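Local atomic coordinates of trans-4-hydroxy-L-proline dehydratase (Clostridioides difficile 70-100-2010, PDB entry 6VXC), a protein that catalyses the glycyl-radical-dependent dehydration of trans-4-hydroxy-L-proline to (S)-1-pyrroline-5-carboxylate in the anaerobic breakdown of hydroxyproline. Residues L32-E35 and S36-A39; D150-I153 and N154-P158; L258-I261 and A262-C265; T405-K408 and F409-A413; K593-M597 and D598-K602. All coordinates share one frame; numbering follows the deposited sequence.

Interaction 1: residues L32-E35 and S36-A39; sequences LREE and SINA
Glu34 and Asn38 meet on the exposed flank of the last turn of helix 27-38, an i to i+4 pair at the C-terminal end of an alpha-helix. Asn38 ND2 donates to Glu34 OE2 at 3.2 Å, with the acceptor close to the amide plane but the donor well above the carboxylate plane; the two flat groups stand 73° apart. A bend at chi2 (73°) turns the Glu34 carboxylate along the helix to meet this N-H. The same ND2 lies 2.8 Å from Glu34 O, so amide, carboxylate and backbone carbonyl are gathered in one small cluster. Ile37 packs beside it, its CD1 touching both Glu34 OE1 (3.6 Å) and Arg33 NH1 (3.7 Å) from roughly perpendicular directions, while its CG2 covers one face of the guanidinium.

Beneath these side chains the helical ladder continues: Ser36 N bonds to Leu32 O and Ile37 N to Arg33 O. At the next step it slackens, since Asn38 N is shared between Glu34 O at 3.3 Å and, weakly, Glu35 O. Farther out, Arg33 is anchored by the carbonyls of Met390 and Lys391, and the buried Ser36 OG by Asn339 and Asn340, which tie the inner face of the turn to the end of helix 324-339. The Arg33 side chain reaches its carbonyls fully extended from CG to NE, leaving NH1 alongside Ile37 CG2 at 3.8 Å.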
loop_
_atom_site.group_PDB
_atom_site.type_symbol
_atom_site.label_atom_id
_atom_site.label_comp_id
_atom_site.label_asym_id
_atom_site.label_seq_id
_atom_site.Cartn_x
_atom_site.Cartn_y
_atom_site.Cartn_z
ATOM N N LEU A 32 -7.756 -3.619 -25.438
ATOM C CA LEU A 32 -7.112 -4.165 -24.249
ATOM C C LEU A 32 -7.812 -3.694 -22.980
ATOM O O LEU A 32 -7.989 -4.473 -22.040
ATOM C CB LEU A 32 -5.629 -3.795 -24.230
ATOM C CG LEU A 32 -4.711 -4.516 -25.236
ATOM C CD1 LEU A 32 -3.343 -3.839 -25.358
ATOM C CD2 LEU A 32 -4.547 -5.994 -24.871
ATOM N N ARG A 33 -8.247 -2.429 -22.942
ATOM C CA ARG A 33 -8.934 -1.937 -21.751
ATOM C C ARG A 33 -10.270 -2.639 -21.554
ATOM O O ARG A 33 -10.631 -2.988 -20.423
ATOM C CB ARG A 33 -9.142 -0.421 -21.830
ATOM C CG ARG A 33 -9.737 0.191 -20.555
ATOM C CD ARG A 33 -10.164 1.633 -20.747
ATOM N NE ARG A 33 -10.516 2.263 -19.475
ATOM C CZ ARG A 33 -11.703 2.156 -18.883
ATOM N NH1 ARG A 33 -12.666 1.438 -19.449
ATOM N NH2 ARG A 33 -11.923 2.768 -17.719
ATOM N N GLU A 34 -11.021 -2.848 -22.639
ATOM C CA GLU A 34 -12.327 -3.491 -22.516
ATOM C C GLU A 34 -12.189 -4.941 -22.042
ATOM O O GLU A 34 -13.020 -5.425 -21.269
ATOM C CB GLU A 34 -13.077 -3.395 -23.852
ATOM C CG GLU A 34 -14.522 -3.864 -23.844
ATOM C CD GLU A 34 -15.493 -2.908 -23.118
ATOM O OE1 GLU A 34 -15.114 -1.770 -22.763
ATOM O OE2 GLU A 34 -16.655 -3.311 -22.899
ATOM N N GLU A 35 -11.167 -5.657 -22.511
ATOM C CA GLU A 35 -10.896 -6.986 -21.965
ATOM C C GLU A 35 -10.634 -6.913 -20.463
ATOM O O GLU A 35 -11.138 -7.734 -19.688
ATOM C CB GLU A 35 -9.698 -7.612 -22.671
ATOM C CG GLU A 35 -9.401 -9.031 -22.197
ATOM C CD GLU A 35 -8.195 -9.638 -22.889
ATOM O OE1 GLU A 35 -7.161 -8.949 -23.013
ATOM O OE2 GLU A 35 -8.291 -10.787 -23.353
ATOM N N SER A 36 -9.839 -5.931 -20.044
ATOM C CA SER A 36 -9.442 -5.802 -18.648
ATOM C C SER A 36 -10.643 -5.544 -17.738
ATOM O O SER A 36 -10.801 -6.192 -16.698
ATOM C CB SER A 36 -8.411 -4.679 -18.530
ATOM O OG SER A 36 -7.920 -4.558 -17.211
ATOM N N ILE A 37 -11.497 -4.585 -18.099
ATOM C CA ILE A 37 -12.575 -4.235 -17.185
ATOM C C ILE A 37 -13.666 -5.289 -17.177
ATOM O O ILE A 37 -14.465 -5.326 -16.243
ATOM C CB ILE A 37 -13.196 -2.866 -17.521
ATOM C CG1 ILE A 37 -13.855 -2.915 -18.904
ATOM C CG2 ILE A 37 -12.154 -1.778 -17.442
ATOM C CD1 ILE A 37 -14.684 -1.707 -19.230
ATOM N N ASN A 38 -13.699 -6.177 -18.165
ATOM C CA ASN A 38 -14.700 -7.237 -18.192
ATOM C C ASN A 38 -14.213 -8.549 -17.583
ATOM O O ASN A 38 -15.011 -9.477 -17.450
ATOM C CB ASN A 38 -15.176 -7.495 -19.633
ATOM C CG ASN A 38 -16.081 -6.387 -20.168
ATOM O OD1 ASN A 38 -17.021 -5.952 -19.507
ATOM N ND2 ASN A 38 -15.781 -5.920 -21.365
ATOM N N ALA A 39 -12.941 -8.657 -17.212
ATOM C CA ALA A 39 -12.443 -9.907 -16.653
ATOM C C ALA A 39 -13.038 -10.165 -15.274
ATOM O O ALA A 39 -13.137 -9.263 -14.442
ATOM C CB ALA A 39 -10.919 -9.884 -16.579
#

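Interaction 2: residues D150-I153 and N154-P158; sequences DKII and NAMTP
Asp150 opens the contact through its carbonyl: Asn154 N donates to Asp150 O at 2.9 Å in a regular i to i+4 helical bond. The Asn154 side chain folds back over the same oxygen, CG lying beside the backbone N (chi1 -67°), which brings CB and CG each to 3.2 Å from Asp150 O. ND2 is also near this oxygen, but the angle is too poor for a second bond.

One residue on, Lys151 O receives a weak bond from Ala155 N and has the Ala155 methyl, CB, packed against it at 3.4 Å. The stronger partner of Ala155 N is Ile152 O, 2.9 Å away, with the donor well above the carbonyl plane. Helical i to i+4 pairing therefore gives way here to i to i+3 pairing.

Against Ile152 O also packs the Met156 side chain, whose CG sits 3.3 Å from it. Bent at chi2 and chi3, the thioether curls back and brings CE to 3.7 Å from the same Ile152 O; the apolar touch between Ile152 CG2 and Met156 CG is looser, at 4.4 Å. Both residues are buried against helix 506-538, Ile152 on Ile531 and Ile534 and Met156 on Val530.

Ile153 closes the segment by accepting from Met156 N at 3.3 Å, again from above its carbonyl plane, while its side chain, like that of Met156, leans on Leu161. Thr157 then caps helix 158-166, its OG1 bonding Trp160 N. The whole is a helix-to-helix junction: a C-terminal turn tightened to i to i+3 bonds, a short extended link and a threonine N-cap.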
loop_
_atom_site.group_PDB
_atom_site.type_symbol
_atom_site.label_atom_id
_atom_site.label_comp_id
_atom_site.label_asym_id
_atom_site.label_seq_id
_atom_site.Cartn_x
_atom_site.Cartn_y
_atom_site.Cartn_z
ATOM N N ASP A 150 0.307 -20.236 10.408
ATOM C CA ASP A 150 0.222 -21.038 11.628
ATOM C C ASP A 150 1.486 -20.908 12.469
ATOM O O ASP A 150 1.411 -20.871 13.698
ATOM C CB ASP A 150 -0.084 -22.497 11.282
ATOM C CG ASP A 150 -1.553 -22.703 10.896
ATOM O OD1 ASP A 150 -2.365 -21.773 11.122
ATOM O OD2 ASP A 150 -1.897 -23.787 10.373
ATOM N N LYS A 151 2.652 -20.817 11.829
ATOM C CA LYS A 151 3.876 -20.511 12.563
ATOM C C LYS A 151 3.740 -19.216 13.362
ATOM O O LYS A 151 4.197 -19.130 14.505
ATOM C CB LYS A 151 5.041 -20.422 11.583
ATOM C CG LYS A 151 5.303 -21.733 10.864
ATOM C CD LYS A 151 6.319 -21.638 9.752
ATOM C CE LYS A 151 6.467 -23.022 9.109
ATOM N NZ LYS A 151 7.250 -22.917 7.870
ATOM N N ILE A 152 3.118 -18.196 12.774
ATOM C CA ILE A 152 2.956 -16.922 13.466
ATOM C C ILE A 152 1.956 -17.051 14.610
ATOM O O ILE A 152 2.266 -16.747 15.769
ATOM C CB ILE A 152 2.532 -15.832 12.470
ATOM C CG1 ILE A 152 3.678 -15.568 11.501
ATOM C CG2 ILE A 152 2.098 -14.571 13.203
ATOM C CD1 ILE A 152 3.281 -14.703 10.335
ATOM N N ILE A 153 0.740 -17.498 14.296
ATOM C CA ILE A 153 -0.319 -17.514 15.300
ATOM C C ILE A 153 0.088 -18.373 16.487
ATOM O O ILE A 153 -0.132 -17.999 17.640
ATOM C CB ILE A 153 -1.655 -17.978 14.685
ATOM C CG1 ILE A 153 -2.173 -16.947 13.684
ATOM C CG2 ILE A 153 -2.720 -18.109 15.755
ATOM C CD1 ILE A 153 -2.462 -15.583 14.311
ATOM N N ASN A 154 0.700 -19.529 16.227
ATOM C CA ASN A 154 1.095 -20.404 17.326
ATOM C C ASN A 154 2.218 -19.824 18.169
ATOM O O ASN A 154 2.422 -20.285 19.294
ATOM C CB ASN A 154 1.475 -21.773 16.778
ATOM C CG ASN A 154 0.280 -22.488 16.207
ATOM O OD1 ASN A 154 -0.857 -22.196 16.588
ATOM N ND2 ASN A 154 0.513 -23.415 15.294
ATOM N N ALA A 155 2.944 -18.830 17.672
ATOM C CA ALA A 155 4.031 -18.241 18.441
ATOM C C ALA A 155 3.634 -16.983 19.207
ATOM O O ALA A 155 4.446 -16.473 19.979
ATOM C CB ALA A 155 5.216 -17.928 17.527
ATOM N N MET A 156 2.415 -16.480 19.037
ATOM C CA MET A 156 2.023 -15.235 19.677
ATOM C C MET A 156 1.607 -15.485 21.127
ATOM O O MET A 156 1.087 -16.548 21.466
ATOM C CB MET A 156 0.875 -14.575 18.903
ATOM C CG MET A 156 1.244 -14.135 17.470
ATOM S SD MET A 156 2.448 -12.815 17.426
ATOM C CE MET A 156 3.957 -13.745 17.201
ATOM N N THR A 157 1.838 -14.486 21.983
ATOM C CA THR A 157 1.431 -14.589 23.371
ATOM C C THR A 157 -0.082 -14.484 23.492
ATOM O O THR A 157 -0.754 -13.965 22.602
ATOM C CB THR A 157 2.064 -13.487 24.218
ATOM O OG1 THR A 157 1.527 -12.214 23.829
ATOM C CG2 THR A 157 3.572 -13.480 24.094
ATOM N N PRO A 158 -0.644 -14.947 24.607
ATOM C CA PRO A 158 -2.082 -14.743 24.829
ATOM C C PRO A 158 -2.476 -13.278 24.905
ATOM O O PRO A 158 -3.597 -12.930 24.520
ATOM C CB PRO A 158 -2.348 -15.462 26.163
ATOM C CG PRO A 158 -1.032 -15.748 26.748
ATOM C CD PRO A 158 -0.025 -15.781 25.649
#

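Interaction 3: residues L258-I261 and A262-C265; sequences LLLI and AETC
Leu260 and Thr264 are joined by the one hydrogen bond between the two segments that uses a side chain. The threonine hydroxyl donates to Leu260 O at 2.9 Å, and Thr264 N donates to the same oxygen at an equal 2.9 Å, the two reaching it from opposite faces of the carbonyl plane. The hydroxyl can do so because OG1 lies beside its own backbone N (chi1 -57°) and faces back down the helix. Thus the proton of a buried hydroxyl is used within its own helix, by a carbonyl that still keeps its regular i to i+4 partner.

The remaining backbone bonds are orderly. Ala262 N to Leu258 O and Glu263 N to Leu259 O are both 3.0 Å, and Cys265 N to Ile261 O is slightly shorter, so the ladder runs unbroken through the turn.

The apolar pair is Ile261 CG2 with Cys265 SG, at 4.1 Å. Other van der Waals contacts surround it: the thiol sulfur lies 3.4 Å from Ile261 O, and Leu260 CD1 passes aslant of Thr264 OG1 at 4.0 Å. On the exposed side, the Glu263 chain lies back over the preceding turn, its CG 3.5 Å from Leu259 O, and the carboxylate carbon stays nearly as close to that oxygen.

The other faces of this turn are taken up by neighbouring helices. Leu258 and Leu259 rest on Ala246 and Ala262 on Ala242 of helix 214-248. Leu260, Thr264 and Cys265 turn to His277, Gln278, Gln281 and Phe285 of helix 276-293, and Ile261 meets Val90 of a loop, leaving helix 252-267 wedged between its two sequence neighbours.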
loop_
_atom_site.group_PDB
_atom_site.type_symbol
_atom_site.label_atom_id
_atom_site.label_comp_id
_atom_site.label_asym_id
_atom_site.label_seq_id
_atom_site.Cartn_x
_atom_site.Cartn_y
_atom_site.Cartn_z
ATOM N N LEU A 258 3.403 -10.039 -32.832
ATOM C CA LEU A 258 3.974 -11.215 -32.179
ATOM C C LEU A 258 5.478 -11.307 -32.415
ATOM O O LEU A 258 6.240 -11.666 -31.508
ATOM C CB LEU A 258 3.269 -12.473 -32.681
ATOM C CG LEU A 258 1.825 -12.583 -32.202
ATOM C CD1 LEU A 258 1.081 -13.600 -33.026
ATOM C CD2 LEU A 258 1.796 -12.964 -30.721
ATOM N N LEU A 259 5.925 -10.981 -33.623
ATOM C CA LEU A 259 7.355 -11.005 -33.896
ATOM C C LEU A 259 8.074 -9.912 -33.117
ATOM O O LEU A 259 9.208 -10.105 -32.673
ATOM C CB LEU A 259 7.594 -10.844 -35.396
ATOM C CG LEU A 259 7.197 -12.038 -36.281
ATOM C CD1 LEU A 259 7.487 -11.776 -37.757
ATOM C CD2 LEU A 259 7.844 -13.329 -35.832
ATOM N N LEU A 260 7.422 -8.767 -32.923
ATOM C CA LEU A 260 8.012 -7.727 -32.093
ATOM C C LEU A 260 8.112 -8.174 -30.640
ATOM O O LEU A 260 9.119 -7.915 -29.978
ATOM C CB LEU A 260 7.199 -6.442 -32.203
ATOM C CG LEU A 260 7.628 -5.308 -31.273
ATOM C CD1 LEU A 260 9.089 -4.924 -31.481
ATOM C CD2 LEU A 260 6.720 -4.124 -31.505
ATOM N N ILE A 261 7.087 -8.859 -30.136
ATOM C CA ILE A 261 7.145 -9.388 -28.775
ATOM C C ILE A 261 8.331 -10.328 -28.625
ATOM O O ILE A 261 9.138 -10.200 -27.695
ATOM C CB ILE A 261 5.827 -10.090 -28.411
ATOM C CG1 ILE A 261 4.696 -9.068 -28.311
ATOM C CG2 ILE A 261 5.975 -10.837 -27.087
ATOM C CD1 ILE A 261 3.328 -9.702 -28.178
ATOM N N ALA A 262 8.480 -11.257 -29.572
ATOM C CA ALA A 262 9.566 -12.223 -29.507
ATOM C C ALA A 262 10.920 -11.530 -29.514
ATOM O O ALA A 262 11.792 -11.873 -28.714
ATOM C CB ALA A 262 9.448 -13.217 -30.663
ATOM N N GLU A 263 11.108 -10.533 -30.389
ATOM C CA GLU A 263 12.360 -9.767 -30.410
ATOM C C GLU A 263 12.623 -9.059 -29.086
ATOM O O GLU A 263 13.774 -8.932 -28.655
ATOM C CB GLU A 263 12.343 -8.721 -31.528
ATOM C CG GLU A 263 12.581 -9.236 -32.934
ATOM C CD GLU A 263 12.135 -8.233 -34.007
ATOM O OE1 GLU A 263 11.914 -8.670 -35.160
ATOM O OE2 GLU A 263 12.038 -7.016 -33.701
ATOM N N THR A 264 11.579 -8.518 -28.467
ATOM C CA THR A 264 11.763 -7.837 -27.194
ATOM C C THR A 264 12.206 -8.819 -26.119
ATOM O O THR A 264 13.124 -8.531 -25.346
ATOM C CB THR A 264 10.464 -7.123 -26.824
ATOM O OG1 THR A 264 10.106 -6.232 -27.886
ATOM C CG2 THR A 264 10.582 -6.354 -25.508
ATOM N N CYS A 265 11.573 -9.989 -26.075
ATOM C CA CYS A 265 11.900 -11.018 -25.094
ATOM C C CYS A 265 13.229 -11.723 -25.387
ATOM O O CYS A 265 13.789 -12.355 -24.484
ATOM C CB CYS A 265 10.749 -12.024 -25.025
ATOM S SG CYS A 265 9.153 -11.281 -24.515
#

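Interaction 4: residues T405-K408 and F409-A413; sequences TPQK and FLKRA
Gln407 and Lys411 pair across the first turn of helix 407-418, where Lys411 N donates to Gln407 O at 2.9 Å in a nearly straight line with the carbonyl. Arg412 N to Lys408 O, at 3.0 Å, is the next bond of the ladder. Before them the turn is less firmly closed: Pro406 O, at the N-cap position, takes two weak bonds, from Phe409 N at 3.1 Å and from Leu410 N at 3.4 Å.

The polar ends of the side chains look outside the turn for their partners. Gln407 OE1 accepts from Arg746, which also bonds Thr405 O and so braces the start of the helix from helix 734-750. Lys411 NZ forms a salt bridge with Asp739 of that same helix, Arg412 reaches Asp385 and Asp388 on helix 378-390, and Lys408 makes a cation-pi contact with Tyr381. Thr405 OG1 bonds Ser402 N.

Within the turn, by contrast, the side-chain contacts are van der Waals. Thr405 CG2 approaches Phe409 CD2 obliquely at 3.6 Å; because Phe409 CG is anti to its backbone N (chi1 -180°), the ring extends inward to Val399 and Ile401 of strand 396-401. Gln407 and Leu410 run side by side, OE1 3.7 Å from CD2, while the Gln407 and Lys411 methylenes touch at CG and CD, 4.1 Å apart.

The helix is the crossover of a beta-alpha-beta unit joining strands 396-401 and 426-428. Its chemistry divides accordingly: apolar groups seat it on the sheet, and its cationic side chains find acidic or aromatic partners on the flanking helices 378-390 and 734-750.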
loop_
_atom_site.group_PDB
_atom_site.type_symbol
_atom_site.label_atom_id
_atom_site.label_comp_id
_atom_site.label_asym_id
_atom_site.label_seq_id
_atom_site.Cartn_x
_atom_site.Cartn_y
_atom_site.Cartn_z
ATOM N N THR A 405 8.734 22.406 -9.261
ATOM C CA THR A 405 7.819 21.871 -10.263
ATOM C C THR A 405 7.137 23.010 -11.015
ATOM O O THR A 405 6.629 23.941 -10.391
ATOM C CB THR A 405 6.755 20.996 -9.590
ATOM O OG1 THR A 405 7.375 19.887 -8.926
ATOM C CG2 THR A 405 5.710 20.503 -10.609
ATOM N N PRO A 406 7.088 22.964 -12.342
ATOM C CA PRO A 406 6.375 24.011 -13.088
ATOM C C PRO A 406 4.894 24.032 -12.745
ATOM O O PRO A 406 4.274 22.993 -12.517
ATOM C CB PRO A 406 6.623 23.633 -14.553
ATOM C CG PRO A 406 7.856 22.749 -14.505
ATOM C CD PRO A 406 7.793 22.025 -13.225
ATOM N N GLN A 407 4.340 25.238 -12.648
ATOM C CA GLN A 407 2.924 25.361 -12.322
ATOM C C GLN A 407 2.048 24.663 -13.357
ATOM O O GLN A 407 0.991 24.133 -13.015
ATOM C CB GLN A 407 2.538 26.836 -12.189
ATOM C CG GLN A 407 1.157 27.052 -11.574
ATOM C CD GLN A 407 1.130 26.810 -10.077
ATOM O OE1 GLN A 407 2.102 26.324 -9.495
ATOM N NE2 GLN A 407 0.017 27.178 -9.439
ATOM N N LYS A 408 2.476 24.626 -14.616
ATOM C CA LYS A 408 1.693 23.936 -15.637
ATOM C C LYS A 408 1.496 22.462 -15.291
ATOM O O LYS A 408 0.414 21.902 -15.510
ATOM C CB LYS A 408 2.376 24.066 -17.000
ATOM C CG LYS A 408 1.716 23.252 -18.108
ATOM C CD LYS A 408 2.440 23.412 -19.457
ATOM C CE LYS A 408 1.853 22.489 -20.516
ATOM N NZ LYS A 408 2.696 22.445 -21.735
ATOM N N PHE A 409 2.535 21.813 -14.763
ATOM C CA PHE A 409 2.411 20.404 -14.406
ATOM C C PHE A 409 1.425 20.229 -13.258
ATOM O O PHE A 409 0.531 19.383 -13.317
ATOM C CB PHE A 409 3.781 19.835 -14.039
ATOM C CG PHE A 409 3.753 18.369 -13.651
ATOM C CD1 PHE A 409 3.760 17.384 -14.625
ATOM C CD2 PHE A 409 3.721 17.983 -12.316
ATOM C CE1 PHE A 409 3.740 16.039 -14.279
ATOM C CE2 PHE A 409 3.691 16.631 -11.962
ATOM C CZ PHE A 409 3.702 15.655 -12.955
ATOM N N LEU A 410 1.558 21.043 -12.213
ATOM C CA LEU A 410 0.620 20.952 -11.102
ATOM C C LEU A 410 -0.823 21.156 -11.568
ATOM O O LEU A 410 -1.729 20.421 -11.155
ATOM C CB LEU A 410 0.998 21.974 -10.027
ATOM C CG LEU A 410 -0.008 22.191 -8.896
ATOM C CD1 LEU A 410 -0.294 20.894 -8.123
ATOM C CD2 LEU A 410 0.453 23.330 -7.966
ATOM N N LYS A 411 -1.058 22.150 -12.433
ATOM C CA LYS A 411 -2.429 22.441 -12.842
ATOM C C LYS A 411 -3.008 21.319 -13.693
ATOM O O LYS A 411 -4.197 21.008 -13.591
ATOM C CB LYS A 411 -2.497 23.785 -13.570
ATOM C CG LYS A 411 -2.342 24.980 -12.611
ATOM C CD LYS A 411 -2.486 26.323 -13.318
ATOM C CE LYS A 411 -3.911 26.553 -13.814
ATOM N NZ LYS A 411 -4.089 27.963 -14.296
ATOM N N ARG A 412 -2.188 20.697 -14.536
ATOM C CA ARG A 412 -2.649 19.533 -15.281
ATOM C C ARG A 412 -3.058 18.405 -14.335
ATOM O O ARG A 412 -4.061 17.718 -14.571
ATOM C CB ARG A 412 -1.561 19.074 -16.247
ATOM C CG ARG A 412 -1.894 17.836 -17.024
ATOM C CD ARG A 412 -2.912 18.108 -18.117
ATOM N NE ARG A 412 -3.104 16.921 -18.947
ATOM C CZ ARG A 412 -4.206 16.189 -18.940
ATOM N NH1 ARG A 412 -5.217 16.547 -18.158
ATOM N NH2 ARG A 412 -4.302 15.111 -19.707
ATOM N N ALA A 413 -2.275 18.187 -13.270
ATOM C CA ALA A 413 -2.662 17.201 -12.261
ATOM C C ALA A 413 -3.969 17.595 -11.581
ATOM O O ALA A 413 -4.847 16.751 -11.371
ATOM C CB ALA A 413 -1.549 17.038 -11.223
#

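Interaction 5: residues K593-M597 and D598-K602; sequences KKFDM and DTLLK
A helix N-cap defines this contact: Asp596 precedes helix 597-605 and closes its first turn. Its OD1 accepts twice from Thr599, from the backbone N at 2.8 Å and from OG1 at 2.6 Å, the two donors arriving from opposite faces of the carboxylate plane. The amide comes nearly along the C-O axis, the hydroxyl on the syn side. A chi1 of 61° holds the Asp596 carboxylate between its own N and carbonyl carbon, curled over the helix start. A water completes the ring, accepting from Asp596 N and donating to Thr599 OG1 at 2.8 Å.

The first i to i+4 bonds follow, Leu600 N to Asp596 O and Leu601 N to Met597 O. Around them Phe595 CE1 meets Leu600 CB obliquely at 3.8 Å, and Met597 CG touches Leu601 CD1 at 3.9 Å. The Phe595 ring is buried between helices 575-591 and 612-620. Asp598 turns away to a salt bridge with Arg501. The helix end and, for Asp598, Arg501 would be expected to stabilise the negative charges of the two aspartates and offset the repulsion between them. An aspartate accepting from the amide three residues on is the classic helix N-cap, here reinforced by the threonine hydroxyl.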
loop_
_atom_site.group_PDB
_atom_site.type_symbol
_atom_site.label_atom_id
_atom_site.label_comp_id
_atom_site.label_asym_id
_atom_site.label_seq_id
_atom_site.Cartn_x
_atom_site.Cartn_y
_atom_site.Cartn_z
ATOM N N LYS A 593 -15.590 22.373 33.499
ATOM C CA LYS A 593 -16.260 21.623 34.551
ATOM C C LYS A 593 -17.774 21.630 34.349
ATOM O O LYS A 593 -18.541 21.945 35.254
ATOM C CB LYS A 593 -15.885 22.175 35.929
ATOM C CG LYS A 593 -14.391 22.261 36.173
ATOM C CD LYS A 593 -14.083 22.643 37.625
ATOM C CE LYS A 593 -12.594 22.511 37.938
ATOM N NZ LYS A 593 -11.781 23.493 37.162
ATOM N N LYS A 594 -18.207 21.304 33.138
ATOM C CA LYS A 594 -19.636 21.238 32.880
ATOM C C LYS A 594 -20.228 19.907 33.315
ATOM O O LYS A 594 -21.431 19.829 33.566
ATOM C CB LYS A 594 -19.915 21.476 31.398
ATOM C CG LYS A 594 -19.410 22.815 30.871
ATOM C CD LYS A 594 -19.897 23.065 29.448
ATOM C CE LYS A 594 -19.217 24.285 28.854
ATOM N NZ LYS A 594 -19.688 24.582 27.471
ATOM N N PHE A 595 -19.413 18.859 33.384
ATOM C CA PHE A 595 -19.833 17.576 33.926
ATOM C C PHE A 595 -18.583 16.839 34.386
ATOM O O PHE A 595 -17.455 17.228 34.059
ATOM C CB PHE A 595 -20.644 16.768 32.900
ATOM C CG PHE A 595 -19.967 16.602 31.550
ATOM C CD1 PHE A 595 -19.022 15.612 31.353
ATOM C CD2 PHE A 595 -20.297 17.421 30.490
ATOM C CE1 PHE A 595 -18.409 15.440 30.119
ATOM C CE2 PHE A 595 -19.688 17.264 29.246
ATOM C CZ PHE A 595 -18.742 16.272 29.063
ATOM N N ASP A 596 -18.786 15.783 35.166
ATOM C CA ASP A 596 -17.657 15.057 35.729
ATOM C C ASP A 596 -17.384 13.780 34.943
ATOM O O ASP A 596 -18.121 13.418 34.029
ATOM C CB ASP A 596 -17.872 14.766 37.230
ATOM C CG ASP A 596 -19.104 13.907 37.530
ATOM O OD1 ASP A 596 -19.690 13.284 36.630
ATOM O OD2 ASP A 596 -19.491 13.856 38.721
ATOM N N MET A 597 -16.282 13.115 35.301
ATOM C CA MET A 597 -15.878 11.904 34.593
ATOM C C MET A 597 -16.928 10.811 34.732
ATOM O O MET A 597 -17.242 10.108 33.762
ATOM C CB MET A 597 -14.530 11.415 35.113
ATOM C CG MET A 597 -13.992 10.185 34.383
ATOM S SD MET A 597 -13.499 10.495 32.665
ATOM C CE MET A 597 -12.130 11.611 32.934
ATOM N N ASP A 598 -17.492 10.658 35.933
ATOM C CA ASP A 598 -18.497 9.623 36.143
ATOM C C ASP A 598 -19.683 9.808 35.210
ATOM O O ASP A 598 -20.174 8.843 34.616
ATOM C CB ASP A 598 -18.968 9.632 37.591
ATOM C CG ASP A 598 -20.031 8.611 37.840
ATOM O OD1 ASP A 598 -19.698 7.408 37.836
ATOM O OD2 ASP A 598 -21.199 9.009 38.009
ATOM N N THR A 599 -20.130 11.048 35.033
ATOM C CA THR A 599 -21.230 11.302 34.118
ATOM C C THR A 599 -20.840 10.976 32.683
ATOM O O THR A 599 -21.621 10.374 31.943
ATOM C CB THR A 599 -21.668 12.765 34.228
ATOM O OG1 THR A 599 -22.062 13.051 35.572
ATOM C CG2 THR A 599 -22.830 13.043 33.298
ATOM N N LEU A 600 -19.646 11.393 32.260
ATOM C CA LEU A 600 -19.208 11.082 30.903
ATOM C C LEU A 600 -19.184 9.580 30.668
ATOM O O LEU A 600 -19.684 9.087 29.653
ATOM C CB LEU A 600 -17.823 11.686 30.634
ATOM C CG LEU A 600 -17.191 11.248 29.305
ATOM C CD1 LEU A 600 -18.012 11.732 28.094
ATOM C CD2 LEU A 600 -15.755 11.720 29.190
ATOM N N LEU A 601 -18.641 8.829 31.621
ATOM C CA LEU A 601 -18.547 7.389 31.436
ATOM C C LEU A 601 -19.929 6.744 31.360
ATOM O O LEU A 601 -20.125 5.785 30.608
ATOM C CB LEU A 601 -17.708 6.779 32.555
ATOM C CG LEU A 601 -16.256 7.280 32.564
ATOM C CD1 LEU A 601 -15.477 6.667 33.713
ATOM C CD2 LEU A 601 -15.557 6.987 31.248
ATOM N N LYS A 602 -20.887 7.226 32.162
ATOM C CA LYS A 602 -22.259 6.743 32.030
ATOM C C LYS A 602 -22.821 7.064 30.654
ATOM O O LYS A 602 -23.485 6.228 30.035
ATOM C CB LYS A 602 -23.156 7.343 33.113
ATOM C CG LYS A 602 -22.878 6.876 34.547
ATOM C CD LYS A 602 -23.841 7.578 35.502
ATOM C CE LYS A 602 -23.541 7.263 36.961
ATOM N NZ LYS A 602 -23.510 5.807 37.235
HETATM O O HOH W 1 -21.915 15.778 36.030
#

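All five contacts are local turns of helices, none touching another; interactions 1 and 3 come nearest, about 9 Å between closest atoms. Their differences follow helix position. Interaction 3, in mid-helix, is the most buried and keeps a complete backbone ladder. Interactions 1 and 2 lie at C-terminal ends where the ladder slackens, one joined by an exposed amide-carboxylate bond, the other mainly by i to i+3 backbone bonds, with Ile152 and Met156 buried. Interactions 4 and 5 begin helices: weak proline-carbonyl bonds open the former, an aspartate cap the latter. Interaction 4 alone belongs to a beta-alpha-beta unit; interactions 3 and 5 lie on opposite sides of the chain's centre, their own centres about 73 Å apart.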